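Local coordinates for protein AgaA (PDB 6HLX) that binds the opine agropinic acid as a periplasmic solute-binding protein and probably hands it to an ABC transporter for import into the bacterium, at residues Q68-D73 with F177-K182; F98-S103 with Y392-D397; D296-Y301 with F436-L441. One frame throughout, in Å; residues are numbered along the deposited sequence.

Contact 1 of 3, residues Q68-D73 with F177-K182. With SO4 (sulfate ion), chain V; ACT (acetate ion), chain K.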
loop_
_atom_site.group_PDB
_atom_site.type_symbol
_atom_site.label_atom_id
_atom_site.label_comp_id
_atom_site.label_asym_id
_atom_site.label_seq_id
_atom_site.Cartn_x
_atom_site.Cartn_y
_atom_site.Cartn_z
ATOM N N GLN A 68 13.418 -25.415 2.345
ATOM C CA GLN A 68 13.832 -26.021 1.080
ATOM C C GLN A 68 12.805 -25.524 0.043
ATOM O O GLN A 68 11.609 -25.779 0.180
ATOM C CB GLN A 68 13.818 -27.567 1.161
ATOM C CG GLN A 68 14.034 -28.244 -0.193
ATOM C CD GLN A 68 15.300 -27.839 -0.915
ATOM O OE1 GLN A 68 16.392 -27.778 -0.329
ATOM N NE2 GLN A 68 15.174 -27.564 -2.223
ATOM N N ALA A 69 13.257 -24.739 -0.924
ATOM C CA ALA A 69 12.350 -24.127 -1.894
ATOM C C ALA A 69 13.071 -23.874 -3.201
ATOM O O ALA A 69 14.294 -23.739 -3.220
ATOM C CB ALA A 69 11.823 -22.789 -1.327
ATOM N N LYS A 70 12.305 -23.813 -4.310
ATOM C CA LYS A 70 12.878 -23.536 -5.616
ATOM C C LYS A 70 12.261 -22.303 -6.262
ATOM O O LYS A 70 11.101 -21.961 -5.999
ATOM C CB LYS A 70 12.663 -24.741 -6.556
ATOM C CG LYS A 70 13.589 -25.918 -6.225
ATOM C CD LYS A 70 13.519 -26.963 -7.327
ATOM C CE LYS A 70 14.592 -28.020 -7.195
ATOM N NZ LYS A 70 14.285 -28.982 -6.110
ATOM N N PHE A 71 13.035 -21.661 -7.141
ATOM C CA PHE A 71 12.557 -20.597 -7.998
ATOM C C PHE A 71 11.908 -21.252 -9.217
ATOM O O PHE A 71 12.146 -22.447 -9.484
ATOM C CB PHE A 71 13.699 -19.690 -8.446
ATOM C CG PHE A 71 14.250 -18.834 -7.336
ATOM C CD1 PHE A 71 13.487 -17.802 -6.784
ATOM C CD2 PHE A 71 15.552 -19.006 -6.890
ATOM C CE1 PHE A 71 14.014 -16.973 -5.779
ATOM C CE2 PHE A 71 16.084 -18.181 -5.891
ATOM C CZ PHE A 71 15.313 -17.168 -5.336
ATOM N N HIS A 72 11.131 -20.460 -9.982
ATOM C CA HIS A 72 10.416 -20.956 -11.164
ATOM C C HIS A 72 11.331 -21.533 -12.253
ATOM O O HIS A 72 10.890 -22.361 -13.051
ATOM C CB HIS A 72 9.499 -19.859 -11.721
ATOM C CG HIS A 72 8.502 -19.395 -10.695
ATOM N ND1 HIS A 72 8.062 -18.079 -10.645
ATOM C CD2 HIS A 72 7.928 -20.085 -9.677
ATOM C CE1 HIS A 72 7.225 -18.024 -9.626
ATOM N NE2 HIS A 72 7.092 -19.213 -9.030
ATOM N N ASP A 73 12.602 -21.113 -12.267
ATOM C CA ASP A 73 13.579 -21.607 -13.239
ATOM C C ASP A 73 14.256 -22.931 -12.786
ATOM O O ASP A 73 15.185 -23.403 -13.449
ATOM C CB ASP A 73 14.613 -20.512 -13.541
ATOM C CG ASP A 73 15.507 -20.125 -12.374
ATOM O OD1 ASP A 73 15.326 -20.691 -11.265
ATOM O OD2 ASP A 73 16.366 -19.242 -12.559
ATOM N N PHE A 177 2.711 -23.315 -10.201
ATOM C CA PHE A 177 4.100 -23.753 -10.039
ATOM C C PHE A 177 4.046 -25.081 -9.256
ATOM O O PHE A 177 3.799 -25.079 -8.044
ATOM C CB PHE A 177 4.892 -22.696 -9.256
ATOM C CG PHE A 177 6.322 -23.067 -8.919
ATOM C CD1 PHE A 177 7.149 -23.675 -9.869
ATOM C CD2 PHE A 177 6.871 -22.732 -7.683
ATOM C CE1 PHE A 177 8.487 -23.971 -9.569
ATOM C CE2 PHE A 177 8.208 -23.032 -7.387
ATOM C CZ PHE A 177 9.004 -23.643 -8.332
ATOM N N ASP A 178 4.258 -26.221 -9.957
ATOM C CA ASP A 178 4.141 -27.534 -9.312
ATOM C C ASP A 178 5.119 -27.768 -8.168
ATOM O O ASP A 178 4.793 -28.510 -7.244
ATOM C CB ASP A 178 4.255 -28.663 -10.336
ATOM C CG ASP A 178 3.074 -28.775 -11.275
ATOM O OD1 ASP A 178 1.989 -28.234 -10.945
ATOM O OD2 ASP A 178 3.226 -29.411 -12.333
ATOM N N ASP A 179 6.305 -27.153 -8.237
ATOM C CA ASP A 179 7.360 -27.315 -7.224
ATOM C C ASP A 179 7.245 -26.317 -6.063
ATOM O O ASP A 179 8.163 -26.233 -5.242
ATOM C CB ASP A 179 8.755 -27.276 -7.871
ATOM C CG ASP A 179 9.139 -28.566 -8.591
ATOM O OD1 ASP A 179 8.422 -29.586 -8.422
ATOM O OD2 ASP A 179 10.157 -28.560 -9.305
ATOM N N TYR A 180 6.078 -25.623 -5.946
ATOM C CA TYR A 180 5.823 -24.701 -4.815
ATOM C C TYR A 180 5.860 -25.509 -3.502
ATOM O O TYR A 180 5.494 -26.691 -3.477
ATOM C CB TYR A 180 4.481 -24.014 -5.000
ATOM C CG TYR A 180 4.148 -22.986 -3.939
ATOM C CD1 TYR A 180 5.000 -21.911 -3.685
ATOM C CD2 TYR A 180 2.948 -23.048 -3.237
ATOM C CE1 TYR A 180 4.654 -20.916 -2.768
ATOM C CE2 TYR A 180 2.589 -22.054 -2.329
ATOM C CZ TYR A 180 3.464 -21.015 -2.063
ATOM O OH TYR A 180 3.098 -20.024 -1.193
ATOM N N TYR A 181 6.364 -24.882 -2.425
ATOM C CA TYR A 181 6.618 -25.600 -1.162
ATOM C C TYR A 181 5.408 -25.904 -0.278
ATOM O O TYR A 181 5.576 -26.629 0.715
ATOM C CB TYR A 181 7.688 -24.870 -0.337
ATOM C CG TYR A 181 7.405 -23.401 -0.122
ATOM C CD1 TYR A 181 6.577 -22.973 0.916
ATOM C CD2 TYR A 181 7.979 -22.434 -0.945
ATOM C CE1 TYR A 181 6.321 -21.616 1.124
ATOM C CE2 TYR A 181 7.725 -21.074 -0.751
ATOM C CZ TYR A 181 6.888 -20.672 0.276
ATOM O OH TYR A 181 6.684 -19.324 0.469
ATOM N N LYS A 182 4.208 -25.391 -0.600
ATOM C CA LYS A 182 3.026 -25.693 0.220
ATOM C C LYS A 182 2.221 -26.811 -0.420
ATOM O O LYS A 182 1.857 -26.716 -1.597
ATOM C CB LYS A 182 2.148 -24.452 0.410
ATOM C CG LYS A 182 2.837 -23.326 1.158
ATOM C CD LYS A 182 1.893 -22.171 1.417
ATOM C CE LYS A 182 2.617 -20.999 2.059
ATOM N NZ LYS A 182 1.686 -19.867 2.376
HETATM S S SO4 V . 6.886 -26.549 -12.456
HETATM O O1 SO4 V . 5.468 -26.087 -12.526
HETATM O O2 SO4 V . 7.072 -27.730 -13.379
HETATM O O3 SO4 V . 7.244 -27.003 -11.095
HETATM O O4 SO4 V . 7.777 -25.463 -12.903
HETATM C C ACT K . -0.556 -21.844 4.975
HETATM O O ACT K . -1.780 -21.766 5.229
HETATM O OXT ACT K . 0.136 -20.918 4.483
HETATM C CH3 ACT K . 0.149 -23.184 5.288
HETATM O O HOH W 1 9.577 -24.501 -3.658
#
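A type I beta turn from F177 to Y180, directly after strand 171-176, lies against the loop 68-73 that leaves strand 61-66. The turn is closed by Y180 N donating to F177 O at 3.1 Å. F177 has the largest share of the contact. Its CG is anti to the backbone N (chi1 175°), which sends the ring toward the other loop, where H72 comes edge-on over its face. H72 CD2 sits above the middle of the ring, 3.5 Å from F177 CG, with the two centroids 4.6 Å apart and the planes at 78°, a T-shaped pair. H72 NE2 is hydrogen-bonded to the carbonyl oxygen of G159, which fixes the rotation of the imidazole. The rim of F177 meets the K70 carbonyl, K70 O lying 3.4 Å from F177 CE2 near the ring plane. In the periplasmic binding protein fold, the contact thereby joins an antiparallel sheet, which includes 61-66, to a mixed sheet, which includes 171-176. No direct hydrogen bond spans the two loops, but one water does, accepting from K70 N at 2.9 Å and donating to D179 O at 2.7 Å. Farther along, A69 CB rests 3.9 Å from Y181 CD2. The Y181 ring is held in the crowded position between backbone N and carbonyl carbon (chi1 52°), and its hydroxyl is bound to E48. D178 N donates to O1 of a sulfate ion, probably from the crystallisation liquor, at 2.8 Å; D179 N adds a weak bond to O3 and K162 a further one.

Contact 2 of 3, residues F98-S103 with Y392-D397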
loop_
_atom_site.group_PDB
_atom_site.type_symbol
_atom_site.label_atom_id
_atom_site.label_comp_id
_atom_site.label_asym_id
_atom_site.label_seq_id
_atom_site.Cartn_x
_atom_site.Cartn_y
_atom_site.Cartn_z
ATOM N N PHE A 98 10.567 1.230 -0.610
ATOM C CA PHE A 98 10.645 1.124 0.845
ATOM C C PHE A 98 12.063 1.090 1.352
ATOM O O PHE A 98 12.320 0.581 2.450
ATOM C CB PHE A 98 9.815 -0.064 1.352
ATOM C CG PHE A 98 8.340 0.138 1.081
ATOM C CD1 PHE A 98 7.564 0.937 1.926
ATOM C CD2 PHE A 98 7.737 -0.432 -0.039
ATOM C CE1 PHE A 98 6.206 1.151 1.664
ATOM C CE2 PHE A 98 6.379 -0.213 -0.310
ATOM C CZ PHE A 98 5.627 0.595 0.535
ATOM N N ARG A 99 12.980 1.677 0.581
ATOM C CA ARG A 99 14.389 1.735 1.002
ATOM C C ARG A 99 14.525 2.397 2.406
ATOM O O ARG A 99 15.299 1.923 3.234
ATOM C CB ARG A 99 15.219 2.539 -0.028
ATOM C CG ARG A 99 16.638 2.859 0.463
ATOM C CD ARG A 99 17.546 3.330 -0.646
ATOM N NE ARG A 99 17.046 4.527 -1.333
ATOM C CZ ARG A 99 17.354 5.784 -0.996
ATOM N NH1 ARG A 99 18.131 6.027 0.052
ATOM N NH2 ARG A 99 16.892 6.802 -1.712
ATOM N N ASN A 100 13.784 3.478 2.667
ATOM C CA ASN A 100 13.923 4.174 3.961
ATOM C C ASN A 100 13.653 3.240 5.149
ATOM O O ASN A 100 14.365 3.288 6.164
ATOM C CB ASN A 100 12.961 5.364 4.040
ATOM C CG ASN A 100 13.582 6.618 4.608
ATOM O OD1 ASN A 100 14.745 6.935 4.341
ATOM N ND2 ASN A 100 12.808 7.380 5.391
ATOM N N GLU A 101 12.615 2.403 5.005
ATOM C CA GLU A 101 12.143 1.516 6.080
ATOM C C GLU A 101 13.047 0.319 6.298
ATOM O O GLU A 101 13.133 -0.186 7.420
ATOM C CB GLU A 101 10.682 1.116 5.834
ATOM C CG GLU A 101 9.726 2.312 5.854
ATOM C CD GLU A 101 9.761 3.239 4.648
ATOM O OE1 GLU A 101 9.368 4.420 4.772
ATOM O OE2 GLU A 101 10.220 2.787 3.579
ATOM N N LEU A 102 13.744 -0.131 5.245
ATOM C CA LEU A 102 14.654 -1.268 5.399
ATOM C C LEU A 102 16.102 -0.802 5.617
ATOM O O LEU A 102 16.951 -1.646 5.909
ATOM C CB LEU A 102 14.577 -2.203 4.172
ATOM C CG LEU A 102 13.413 -3.192 4.160
ATOM C CD1 LEU A 102 12.121 -2.518 3.706
ATOM C CD2 LEU A 102 13.707 -4.337 3.215
ATOM N N SER A 103 16.378 0.545 5.524
ATOM C CA SER A 103 17.736 1.122 5.558
ATOM C C SER A 103 18.533 0.880 6.847
ATOM O O SER A 103 19.759 1.044 6.832
ATOM C CB SER A 103 17.722 2.623 5.241
ATOM O OG SER A 103 17.075 3.336 6.283
ATOM N N TYR A 392 5.024 7.144 6.718
ATOM C CA TYR A 392 4.295 8.389 6.468
ATOM C C TYR A 392 4.993 9.642 7.000
ATOM O O TYR A 392 4.906 10.695 6.373
ATOM C CB TYR A 392 2.886 8.291 7.122
ATOM C CG TYR A 392 1.939 7.464 6.288
ATOM C CD1 TYR A 392 2.023 6.068 6.270
ATOM C CD2 TYR A 392 0.968 8.071 5.503
ATOM C CE1 TYR A 392 1.205 5.307 5.436
ATOM C CE2 TYR A 392 0.130 7.316 4.678
ATOM C CZ TYR A 392 0.248 5.935 4.657
ATOM O OH TYR A 392 -0.534 5.216 3.788
ATOM N N TYR A 393 5.614 9.554 8.195
ATOM C CA TYR A 393 6.103 10.731 8.936
ATOM C C TYR A 393 7.597 10.942 9.067
ATOM O O TYR A 393 8.013 12.072 9.342
ATOM C CB TYR A 393 5.517 10.688 10.364
ATOM C CG TYR A 393 4.036 11.009 10.401
ATOM C CD1 TYR A 393 3.083 10.016 10.187
ATOM C CD2 TYR A 393 3.587 12.307 10.649
ATOM C CE1 TYR A 393 1.719 10.307 10.184
ATOM C CE2 TYR A 393 2.226 12.607 10.675
ATOM C CZ TYR A 393 1.296 11.605 10.423
ATOM O OH TYR A 393 -0.050 11.888 10.438
ATOM N N TYR A 394 8.402 9.871 9.000
ATOM C CA TYR A 394 9.840 10.002 9.254
ATOM C C TYR A 394 10.542 10.846 8.185
ATOM O O TYR A 394 10.095 10.895 7.043
ATOM C CB TYR A 394 10.483 8.607 9.282
ATOM C CG TYR A 394 11.788 8.569 10.048
ATOM C CD1 TYR A 394 11.800 8.542 11.439
ATOM C CD2 TYR A 394 13.010 8.607 9.386
ATOM C CE1 TYR A 394 12.995 8.530 12.153
ATOM C CE2 TYR A 394 14.216 8.601 10.092
ATOM C CZ TYR A 394 14.201 8.520 11.477
ATOM O OH TYR A 394 15.376 8.494 12.195
ATOM N N GLY A 395 11.659 11.451 8.558
ATOM C CA GLY A 395 12.533 12.121 7.611
ATOM C C GLY A 395 13.424 11.056 6.987
ATOM O O GLY A 395 12.949 10.219 6.207
ATOM N N GLY A 396 14.696 11.021 7.394
ATOM C CA GLY A 396 15.629 10.018 6.882
ATOM C C GLY A 396 16.260 10.377 5.548
ATOM O O GLY A 396 16.170 11.526 5.094
ATOM N N ASP A 397 16.916 9.395 4.906
ATOM C CA ASP A 397 17.623 9.652 3.641
ATOM C C ASP A 397 16.706 9.796 2.445
ATOM O O ASP A 397 17.011 10.562 1.532
ATOM C CB ASP A 397 18.669 8.566 3.352
ATOM C CG ASP A 397 19.655 8.985 2.271
ATOM O OD1 ASP A 397 20.574 9.783 2.583
ATOM O OD2 ASP A 397 19.498 8.529 1.107
HETATM O O HOH W 2 17.686 9.376 -1.007
#
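This contact appears to bridge the two lobes of the periplasmic binding protein fold: helix 99-102 precedes strand 105-110 of the antiparallel sheet, while 392-397 leads out of helix 388-393 in the lobe with the six-strand mixed sheet that includes 374-379 and 446-451. With agropinic acid bound, this is consistent with a closed state. Two direct hydrogen bonds carry it. N100 ND2 gives one to G395 O at 3.0 Å, the donor lying in the carbonyl plane and the acceptor close to the amide plane. N100 OD1 accepts from K398 N, so bonds at both ends fix the rotation of the carboxamide. G396, with no side chain, lets the N100 amide lie close against the backbone. A salt bridge runs from R99 NH1 to D397 OD2, 3.0 Å long with an N-H...O angle of 157°. The R99 chain bends at chi3 (58°), bringing D397 OD2 nearly into the guanidinium plane; the carboxylate plane is turned 68° from it, and the bond uses the anti lone pair. A water accepts from R99 NH2 at 2.8 Å and donates to D397 O at 2.9 Å. Within 98-103, S103 OG donates to N100 O at 2.7 Å, from above the carbonyl plane.

Contact 3 of 3, residues D296-Y301 with F436-L441. With ACT (acetate ion), chain G; ACT (acetate ion), chain J.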
loop_
_atom_site.group_PDB
_atom_site.type_symbol
_atom_site.label_atom_id
_atom_site.label_comp_id
_atom_site.label_asym_id
_atom_site.label_seq_id
_atom_site.Cartn_x
_atom_site.Cartn_y
_atom_site.Cartn_z
ATOM N N ASP A 296 -9.804 8.097 21.704
ATOM C CA ASP A 296 -11.157 8.635 21.495
ATOM C C ASP A 296 -11.172 10.136 21.775
ATOM O O ASP A 296 -11.866 10.881 21.077
ATOM C CB ASP A 296 -12.183 7.934 22.402
ATOM C CG ASP A 296 -12.521 6.532 21.946
ATOM O OD1 ASP A 296 -12.810 6.353 20.742
ATOM O OD2 ASP A 296 -12.499 5.613 22.794
ATOM N N ALA A 297 -10.382 10.561 22.768
ATOM C CA ALA A 297 -10.258 11.947 23.238
ATOM C C ALA A 297 -9.674 12.881 22.180
ATOM O O ALA A 297 -10.068 14.044 22.153
ATOM C CB ALA A 297 -9.400 11.999 24.493
ATOM N N LYS A 298 -8.719 12.385 21.338
ATOM C CA LYS A 298 -8.043 13.166 20.288
ATOM C C LYS A 298 -8.668 12.979 18.890
ATOM O O LYS A 298 -8.120 13.472 17.892
ATOM C CB LYS A 298 -6.544 12.802 20.227
ATOM C CG LYS A 298 -5.780 12.996 21.534
ATOM C CD LYS A 298 -4.353 12.478 21.382
ATOM C CE LYS A 298 -3.681 12.168 22.704
ATOM N NZ LYS A 298 -2.259 11.784 22.490
ATOM N N ALA A 299 -9.779 12.235 18.808
ATOM C CA ALA A 299 -10.422 11.896 17.533
ATOM C C ALA A 299 -11.152 13.079 16.884
ATOM O O ALA A 299 -11.536 12.987 15.708
ATOM C CB ALA A 299 -11.372 10.707 17.721
ATOM N N ASN A 300 -11.323 14.185 17.630
ATOM C CA ASN A 300 -12.017 15.363 17.133
ATOM C C ASN A 300 -11.161 16.609 17.253
ATOM O O ASN A 300 -11.667 17.698 17.551
ATOM C CB ASN A 300 -13.384 15.502 17.795
ATOM C CG ASN A 300 -14.336 14.460 17.278
ATOM O OD1 ASN A 300 -14.885 14.578 16.177
ATOM N ND2 ASN A 300 -14.518 13.402 18.044
ATOM N N TYR A 301 -9.851 16.456 16.951
ATOM C CA TYR A 301 -8.924 17.588 16.976
ATOM C C TYR A 301 -9.403 18.643 15.989
ATOM O O TYR A 301 -9.482 19.834 16.339
ATOM C CB TYR A 301 -7.502 17.116 16.643
ATOM C CG TYR A 301 -6.478 18.225 16.676
ATOM C CD1 TYR A 301 -6.189 18.967 15.535
ATOM C CD2 TYR A 301 -5.768 18.511 17.842
ATOM C CE1 TYR A 301 -5.235 19.983 15.556
ATOM C CE2 TYR A 301 -4.784 19.497 17.864
ATOM C CZ TYR A 301 -4.529 20.238 16.722
ATOM O OH TYR A 301 -3.573 21.221 16.742
ATOM N N PHE A 436 3.679 11.071 20.067
ATOM C CA PHE A 436 3.875 11.268 18.621
ATOM C C PHE A 436 2.590 11.876 18.022
ATOM O O PHE A 436 2.666 12.825 17.241
ATOM C CB PHE A 436 4.205 9.927 17.915
ATOM C CG PHE A 436 3.851 9.970 16.439
ATOM C CD1 PHE A 436 4.704 10.570 15.517
ATOM C CD2 PHE A 436 2.627 9.495 15.989
ATOM C CE1 PHE A 436 4.336 10.686 14.170
ATOM C CE2 PHE A 436 2.250 9.633 14.645
ATOM C CZ PHE A 436 3.119 10.211 13.743
ATOM N N VAL A 437 1.417 11.336 18.414
ATOM C CA VAL A 437 0.121 11.776 17.860
ATOM C C VAL A 437 -0.105 13.290 18.106
ATOM O O VAL A 437 -0.523 14.004 17.195
ATOM C CB VAL A 437 -1.037 10.900 18.373
ATOM C CG1 VAL A 437 -2.366 11.613 18.198
ATOM C CG2 VAL A 437 -1.061 9.548 17.652
ATOM N N ASP A 438 0.219 13.781 19.315
ATOM C CA ASP A 438 0.089 15.222 19.625
ATOM C C ASP A 438 0.911 16.061 18.638
ATOM O O ASP A 438 0.408 17.058 18.109
ATOM C CB ASP A 438 0.584 15.486 21.052
ATOM C CG ASP A 438 -0.296 14.885 22.139
ATOM O OD1 ASP A 438 -1.388 14.369 21.808
ATOM O OD2 ASP A 438 0.093 14.963 23.326
ATOM N N ARG A 439 2.171 15.652 18.388
ATOM C CA ARG A 439 3.047 16.390 17.469
ATOM C C ARG A 439 2.580 16.240 16.009
ATOM O O ARG A 439 2.669 17.198 15.236
ATOM C CB ARG A 439 4.509 15.956 17.630
ATOM C CG ARG A 439 5.452 16.780 16.764
ATOM C CD ARG A 439 6.333 17.657 17.586
ATOM N NE ARG A 439 7.211 18.491 16.763
ATOM C CZ ARG A 439 7.269 19.815 16.853
ATOM N NH1 ARG A 439 8.118 20.500 16.100
ATOM N NH2 ARG A 439 6.477 20.465 17.699
ATOM N N ALA A 440 2.065 15.052 15.643
ATOM C CA ALA A 440 1.538 14.800 14.291
ATOM C C ALA A 440 0.332 15.720 14.013
ATOM O O ALA A 440 0.146 16.169 12.889
ATOM C CB ALA A 440 1.115 13.346 14.167
ATOM N N LEU A 441 -0.517 15.951 15.015
ATOM C CA LEU A 441 -1.685 16.830 14.833
ATOM C C LEU A 441 -1.242 18.291 14.757
ATOM O O LEU A 441 -1.694 19.039 13.885
ATOM C CB LEU A 441 -2.656 16.655 16.012
ATOM C CG LEU A 441 -3.441 15.348 16.016
ATOM C CD1 LEU A 441 -4.064 15.091 17.409
ATOM C CD2 LEU A 441 -4.528 15.369 14.923
HETATM C C ACT G . -8.963 7.361 24.938
HETATM O O ACT G . -9.360 6.481 24.123
HETATM O OXT ACT G . -7.856 7.400 25.477
HETATM C CH3 ACT G . -9.904 8.500 25.277
HETATM C C ACT J . 7.766 23.770 17.126
HETATM O O ACT J . 6.670 23.592 17.730
HETATM O OXT ACT J . 7.882 24.059 15.909
HETATM C CH3 ACT J . 9.074 23.616 17.942
#
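The Y301 ring has L441 over one face, with L441 CB 3.9 Å from the ring centroid and only 6° off the normal, a CH-pi contact. In the periplasmic binding protein fold, this joins loop 296-301, which opens with a type I turn from D296 to A299, to helix 426-443, where V437 and L441 stand one turn apart. At the edge of the R439 guanidinium lies an acetate, probably from the crystallisation liquor, whose O accepts from R439 NH2 at 3.1 Å along a nearly straight line; R439 NE is paired with D410. Y301 CG is anti to the backbone N (chi1 -179°), and L441 lies over the ring with its CD1 3.8 Å from Y301 CD2 and its CD2 against Y301 CB and CG. The Y301 hydroxyl is hydrogen-bonded to NE2 of Q259. K298, extended beyond CG, runs across the helix surface, its CD touching V437 CG1 (3.9 Å) on the way to D438. The two charged chains cross at about a right angle, and the salt bridge closes with K298 NZ 2.8 Å from D438 OD1, the nitrogen standing above the carboxylate plane, 41° out of it.

How the contacts relate
Along the chain, contact 1 closes before contact 3 opens, while the segments of contact 2 alternate with those of both. Contacts 1 and 3 lie on opposite sides of the chain's centre, their centres 47 Å apart, and each appears to stay within a single lobe. Contact 2 seems to span the lobes, consistent with a closed, ligand-bound state; its centre is 32 Å from that of contact 1 and 23 Å from that of contact 3. Contacts 2 and 3 touch, Y393 stacking edge-to-face with F436 (Y393 CG to F436 CZ 3.6 Å), so helices 388-393 and 426-443 connect them. Contact 1 stays about 16 Å from contact 2 between nearest atoms.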